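Local coordinates for CCR4-not transcription complex subunit 1 (PDB 6H3Z), which is represented here by a MIF4G-like domain and probably acts as a component of the CCR4-NOT core complex, which deadenylates mRNA and may repress transcription, at residues I32-A46 with H58-I71. Residues are numbered along the deposited sequence; the frame is centred on the assembly and turned at random.
With NA (sodium ion), chain C.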
loop_
_atom_site.group_PDB
_atom_site.type_symbol
_atom_site.label_atom_id
_atom_site.label_comp_id
_atom_site.label_asym_id
_atom_site.label_seq_id
_atom_site.Cartn_x
_atom_site.Cartn_y
_atom_site.Cartn_z
ATOM N N ILE A 32 -9.910 -16.881 -8.158
ATOM C CA ILE A 32 -9.448 -15.548 -7.739
ATOM C C ILE A 32 -8.170 -15.769 -6.925
ATOM O O ILE A 32 -7.134 -15.195 -7.248
ATOM C CB ILE A 32 -10.519 -14.739 -6.932
ATOM C CG1 ILE A 32 -11.614 -14.163 -7.863
ATOM C CG2 ILE A 32 -9.861 -13.612 -6.115
ATOM C CD1 ILE A 32 -12.943 -13.688 -7.163
ATOM N N ASN A 33 -8.228 -16.672 -5.933
ATOM C CA ASN A 33 -7.073 -16.992 -5.106
ATOM C C ASN A 33 -5.931 -17.587 -5.891
ATOM O O ASN A 33 -4.800 -17.152 -5.677
ATOM C CB ASN A 33 -7.431 -17.857 -3.934
ATOM C CG ASN A 33 -8.451 -17.249 -3.029
ATOM O OD1 ASN A 33 -9.551 -17.775 -2.946
ATOM N ND2 ASN A 33 -8.119 -16.131 -2.349
ATOM N N LYS A 34 -6.205 -18.524 -6.841
ATOM C CA LYS A 34 -5.127 -19.088 -7.665
ATOM C C LYS A 34 -4.451 -18.016 -8.519
ATOM O O LYS A 34 -3.235 -18.071 -8.669
ATOM C CB LYS A 34 -5.543 -20.306 -8.494
ATOM C CG LYS A 34 -4.481 -21.409 -8.394
ATOM C CD LYS A 34 -4.387 -22.252 -9.645
ATOM C CE LYS A 34 -3.039 -22.921 -9.775
ATOM N NZ LYS A 34 -2.895 -23.628 -11.082
ATOM N N TYR A 35 -5.208 -17.004 -8.996
ATOM C CA TYR A 35 -4.620 -15.902 -9.739
ATOM C C TYR A 35 -3.698 -15.080 -8.847
ATOM O O TYR A 35 -2.610 -14.716 -9.289
ATOM C CB TYR A 35 -5.704 -15.026 -10.376
ATOM C CG TYR A 35 -6.338 -15.647 -11.598
ATOM C CD1 TYR A 35 -5.563 -16.307 -12.551
ATOM C CD2 TYR A 35 -7.705 -15.513 -11.842
ATOM C CE1 TYR A 35 -6.140 -16.861 -13.692
ATOM C CE2 TYR A 35 -8.294 -16.068 -12.979
ATOM C CZ TYR A 35 -7.507 -16.740 -13.903
ATOM O OH TYR A 35 -8.080 -17.278 -15.037
ATOM N N LEU A 36 -4.099 -14.838 -7.573
ATOM C CA LEU A 36 -3.286 -14.081 -6.614
ATOM C C LEU A 36 -2.054 -14.880 -6.185
ATOM O O LEU A 36 -0.986 -14.290 -6.018
ATOM C CB LEU A 36 -4.106 -13.587 -5.406
ATOM C CG LEU A 36 -5.244 -12.616 -5.709
ATOM C CD1 LEU A 36 -5.836 -12.075 -4.453
ATOM C CD2 LEU A 36 -4.771 -11.449 -6.551
ATOM N N GLU A 37 -2.187 -16.221 -6.073
ATOM C CA GLU A 37 -1.080 -17.123 -5.765
ATOM C C GLU A 37 -0.082 -17.051 -6.934
ATOM O O GLU A 37 1.115 -16.873 -6.707
ATOM C CB GLU A 37 -1.578 -18.564 -5.597
ATOM C CG GLU A 37 -2.409 -18.827 -4.350
ATOM C CD GLU A 37 -2.775 -20.285 -4.129
ATOM O OE1 GLU A 37 -3.342 -20.915 -5.054
ATOM O OE2 GLU A 37 -2.542 -20.785 -3.004
ATOM N N GLN A 38 -0.594 -17.131 -8.181
ATOM C CA GLN A 38 0.176 -17.083 -9.430
ATOM C C GLN A 38 0.898 -15.769 -9.610
ATOM O O GLN A 38 2.016 -15.762 -10.122
ATOM C CB GLN A 38 -0.745 -17.294 -10.635
ATOM C CG GLN A 38 -0.990 -18.748 -10.993
ATOM C CD GLN A 38 -2.188 -18.898 -11.896
ATOM O OE1 GLN A 38 -2.289 -18.289 -12.967
ATOM N NE2 GLN A 38 -3.124 -19.729 -11.485
ATOM N N LEU A 39 0.237 -14.652 -9.242
ATOM C CA LEU A 39 0.786 -13.301 -9.359
ATOM C C LEU A 39 1.951 -13.153 -8.403
ATOM O O LEU A 39 3.005 -12.660 -8.793
ATOM C CB LEU A 39 -0.301 -12.242 -9.069
ATOM C CG LEU A 39 0.089 -10.767 -9.179
ATOM C CD1 LEU A 39 0.765 -10.466 -10.498
ATOM C CD2 LEU A 39 -1.135 -9.882 -9.024
ATOM N N THR A 40 1.761 -13.618 -7.155
ATOM C CA THR A 40 2.756 -13.601 -6.091
ATOM C C THR A 40 4.034 -14.276 -6.581
ATOM O O THR A 40 5.121 -13.723 -6.425
ATOM C CB THR A 40 2.135 -14.237 -4.855
ATOM O OG1 THR A 40 1.066 -13.391 -4.444
ATOM C CG2 THR A 40 3.110 -14.400 -3.716
ATOM N N ALA A 41 3.877 -15.432 -7.240
ATOM C CA ALA A 41 4.958 -16.223 -7.799
ATOM C C ALA A 41 5.644 -15.506 -8.974
ATOM O O ALA A 41 6.864 -15.287 -8.935
ATOM C CB ALA A 41 4.408 -17.565 -8.243
ATOM N N ALA A 42 4.838 -15.121 -9.993
ATOM C CA ALA A 42 5.268 -14.470 -11.227
ATOM C C ALA A 42 5.982 -13.142 -11.029
ATOM O O ALA A 42 6.950 -12.873 -11.733
ATOM C CB ALA A 42 4.086 -14.288 -12.163
ATOM N N ALA A 43 5.481 -12.297 -10.111
ATOM C CA ALA A 43 6.055 -10.988 -9.814
ATOM C C ALA A 43 7.363 -11.152 -9.070
ATOM O O ALA A 43 8.284 -10.359 -9.269
ATOM C CB ALA A 43 5.084 -10.160 -8.982
ATOM N N THR A 44 7.451 -12.194 -8.221
ATOM C CA THR A 44 8.637 -12.466 -7.415
ATOM C C THR A 44 9.775 -12.927 -8.300
ATOM O O THR A 44 10.844 -12.316 -8.252
ATOM C CB THR A 44 8.304 -13.396 -6.244
ATOM O OG1 THR A 44 7.438 -12.678 -5.364
ATOM C CG2 THR A 44 9.527 -13.814 -5.476
ATOM N N SER A 45 9.523 -13.967 -9.130
ATOM C CA SER A 45 10.505 -14.531 -10.057
ATOM C C SER A 45 10.999 -13.531 -11.111
ATOM O O SER A 45 12.214 -13.367 -11.259
ATOM C CB SER A 45 10.000 -15.819 -10.706
ATOM O OG SER A 45 8.600 -15.833 -10.929
ATOM N N ALA A 46 10.061 -12.829 -11.792
ATOM C CA ALA A 46 10.341 -11.838 -12.832
ATOM C C ALA A 46 11.453 -10.868 -12.458
ATOM O O ALA A 46 11.512 -10.387 -11.319
ATOM C CB ALA A 46 9.077 -11.075 -13.199
ATOM N N HIS A 58 4.073 -10.887 -21.213
ATOM C CA HIS A 58 4.713 -11.160 -19.926
ATOM C C HIS A 58 3.728 -11.916 -19.051
ATOM O O HIS A 58 2.552 -11.554 -19.027
ATOM C CB HIS A 58 5.152 -9.860 -19.241
ATOM C CG HIS A 58 6.119 -10.047 -18.114
ATOM N ND1 HIS A 58 5.704 -10.498 -16.868
ATOM C CD2 HIS A 58 7.450 -9.798 -18.066
ATOM C CE1 HIS A 58 6.795 -10.539 -16.118
ATOM N NE2 HIS A 58 7.870 -10.124 -16.795
ATOM N N ALA A 59 4.208 -12.954 -18.328
ATOM C CA ALA A 59 3.411 -13.805 -17.432
ATOM C C ALA A 59 2.618 -13.031 -16.385
ATOM O O ALA A 59 1.469 -13.392 -16.129
ATOM C CB ALA A 59 4.296 -14.829 -16.750
ATOM N N VAL A 60 3.226 -11.969 -15.787
ATOM C CA VAL A 60 2.603 -11.097 -14.780
ATOM C C VAL A 60 1.374 -10.416 -15.392
ATOM O O VAL A 60 0.306 -10.427 -14.778
ATOM C CB VAL A 60 3.609 -10.080 -14.173
ATOM C CG1 VAL A 60 2.901 -9.027 -13.322
ATOM C CG2 VAL A 60 4.687 -10.783 -13.358
ATOM N N LEU A 61 1.516 -9.885 -16.621
ATOM C CA LEU A 61 0.423 -9.237 -17.344
ATOM C C LEU A 61 -0.662 -10.219 -17.740
ATOM O O LEU A 61 -1.830 -9.845 -17.723
ATOM C CB LEU A 61 0.911 -8.491 -18.591
ATOM C CG LEU A 61 1.677 -7.201 -18.390
ATOM C CD1 LEU A 61 0.973 -6.189 -17.477
ATOM C CD2 LEU A 61 3.092 -7.385 -18.202
ATOM N N ASP A 62 -0.291 -11.473 -18.070
ATOM C CA ASP A 62 -1.242 -12.498 -18.481
ATOM C C ASP A 62 -2.101 -12.985 -17.314
ATOM O O ASP A 62 -3.256 -13.331 -17.543
ATOM C CB ASP A 62 -0.550 -13.650 -19.244
ATOM C CG ASP A 62 0.126 -13.251 -20.571
ATOM O OD1 ASP A 62 -0.328 -12.252 -21.212
ATOM O OD2 ASP A 62 1.095 -13.940 -20.976
ATOM N N ILE A 63 -1.573 -12.954 -16.064
ATOM C CA ILE A 63 -2.325 -13.335 -14.860
ATOM C C ILE A 63 -3.286 -12.189 -14.529
ATOM O O ILE A 63 -4.467 -12.417 -14.251
ATOM C CB ILE A 63 -1.385 -13.678 -13.668
ATOM C CG1 ILE A 63 -0.478 -14.868 -13.989
ATOM C CG2 ILE A 63 -2.193 -13.943 -12.383
ATOM C CD1 ILE A 63 0.763 -14.885 -13.216
ATOM N N ILE A 64 -2.764 -10.954 -14.578
ATOM C CA ILE A 64 -3.523 -9.728 -14.360
ATOM C C ILE A 64 -4.701 -9.673 -15.362
ATOM O O ILE A 64 -5.833 -9.469 -14.932
ATOM C CB ILE A 64 -2.583 -8.485 -14.397
ATOM C CG1 ILE A 64 -1.745 -8.419 -13.107
ATOM C CG2 ILE A 64 -3.366 -7.193 -14.576
ATOM C CD1 ILE A 64 -0.610 -7.459 -13.112
ATOM N N ASP A 65 -4.441 -9.958 -16.668
ATOM C CA ASP A 65 -5.453 -10.000 -17.733
ATOM C C ASP A 65 -6.595 -10.959 -17.399
ATOM O O ASP A 65 -7.760 -10.583 -17.501
ATOM C CB ASP A 65 -4.830 -10.412 -19.081
ATOM C CG ASP A 65 -3.952 -9.380 -19.769
ATOM O OD1 ASP A 65 -3.838 -8.242 -19.242
ATOM O OD2 ASP A 65 -3.336 -9.723 -20.812
ATOM N N ALA A 66 -6.256 -12.184 -16.983
ATOM C CA ALA A 66 -7.222 -13.233 -16.687
ATOM C C ALA A 66 -8.091 -12.928 -15.492
ATOM O O ALA A 66 -9.293 -13.192 -15.539
ATOM C CB ALA A 66 -6.513 -14.554 -16.507
ATOM N N LEU A 67 -7.488 -12.367 -14.422
ATOM C CA LEU A 67 -8.185 -11.990 -13.194
ATOM C C LEU A 67 -9.179 -10.863 -13.477
ATOM O O LEU A 67 -10.312 -10.933 -13.002
ATOM C CB LEU A 67 -7.176 -11.574 -12.119
ATOM C CG LEU A 67 -7.723 -11.176 -10.743
ATOM C CD1 LEU A 67 -8.547 -12.304 -10.097
ATOM C CD2 LEU A 67 -6.598 -10.787 -9.839
ATOM N N ILE A 68 -8.773 -9.859 -14.291
ATOM C CA ILE A 68 -9.625 -8.729 -14.675
ATOM C C ILE A 68 -10.789 -9.206 -15.534
ATOM O O ILE A 68 -11.936 -8.852 -15.254
ATOM C CB ILE A 68 -8.796 -7.581 -15.303
ATOM C CG1 ILE A 68 -7.800 -6.991 -14.288
ATOM C CG2 ILE A 68 -9.670 -6.481 -15.879
ATOM C CD1 ILE A 68 -8.336 -6.722 -12.793
ATOM N N GLN A 69 -10.503 -10.092 -16.503
ATOM C CA GLN A 69 -11.530 -10.675 -17.363
ATOM C C GLN A 69 -12.539 -11.521 -16.567
ATOM O O GLN A 69 -13.728 -11.503 -16.892
ATOM C CB GLN A 69 -10.907 -11.438 -18.534
ATOM C CG GLN A 69 -10.597 -10.511 -19.702
ATOM C CD GLN A 69 -9.434 -10.979 -20.521
ATOM O OE1 GLN A 69 -9.415 -12.102 -21.035
ATOM N NE2 GLN A 69 -8.449 -10.110 -20.689
ATOM N N LEU A 70 -12.072 -12.183 -15.480
ATOM C CA LEU A 70 -12.889 -12.975 -14.559
ATOM C C LEU A 70 -13.837 -12.058 -13.793
ATOM O O LEU A 70 -15.017 -12.384 -13.676
ATOM C CB LEU A 70 -11.996 -13.797 -13.588
ATOM C CG LEU A 70 -12.706 -14.674 -12.533
ATOM C CD1 LEU A 70 -13.439 -15.831 -13.177
ATOM C CD2 LEU A 70 -11.718 -15.225 -11.518
ATOM N N ILE A 71 -13.320 -10.915 -13.286
ATOM C CA ILE A 71 -14.090 -9.920 -12.537
ATOM C C ILE A 71 -15.126 -9.229 -13.440
ATOM O O ILE A 71 -16.251 -8.979 -13.003
ATOM C CB ILE A 71 -13.149 -8.934 -11.792
ATOM C CG1 ILE A 71 -12.304 -9.654 -10.692
ATOM C CG2 ILE A 71 -13.886 -7.693 -11.235
ATOM C CD1 ILE A 71 -13.059 -10.335 -9.522
HETATM NA NA NA C . 10.831 -8.866 -9.412
#
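Helices 22-45 and 59-75 form an antiparallel helical hairpin at one end of the all-helical MIF4G-like domain of NOT1; the segments 32-45 and 59-71 run at 161° with their axes 9.1 Å apart. Two knobs-into-holes interlock them. Tyr35 sits among Ile63, Ala66, Leu67 and Leu70: one ring face lies over the Ala66-Leu67 backbone, Leu70 CD2 meets the ring edge 3.8 Å from Tyr35 CE2, and Ala66 CB packs against the phenol end, 3.5 Å from Tyr35 CZ. The ring gets there with CG anti to the carbonyl carbon (chi1 -76°), sliding past Leu67 in the opposite sense, while Leu67 CD1 lies 3.7 Å from Tyr35 CD2. In return, Ile63 fills the hole between Tyr35, Gln38, Leu39 and Ala42. Its branches divide the work: CG2 faces the Tyr35 carbonyl, whereas Ile63 CD1 reaches on to Ala42 CB at 3.5 Å.

Around these knobs, aliphatic groups close the seam. Ile32 CG1 lies against Leu70 CD2, and Leu36 CD2 meets Leu67 CD2 with the two side chains at about a right angle. Toward the connecting loop, Leu39 CD1 packs 3.8 Å from Val60 CG1, and Val60 CG2 lies against Ala42. The hairpin's buried flank continues onto helix 100-116, where Val109 touches Ile64 and Leu67.

At the loop end, His58 caps helix 59-75: His58 ND1, in the ring plane, accepts from Val60 N at 3.1 Å, and the ring edge at CE1 receives Ala46 CB. Ala46 O, at 2.5 Å, and the more distant Ala43 O bind a sodium ion where helix 22-45 ends. Shape and apolar burial therefore hold the two segments together, while the cap and the sodium site lie at the loop end, where the cation probably offsets the negative end of the helix dipole.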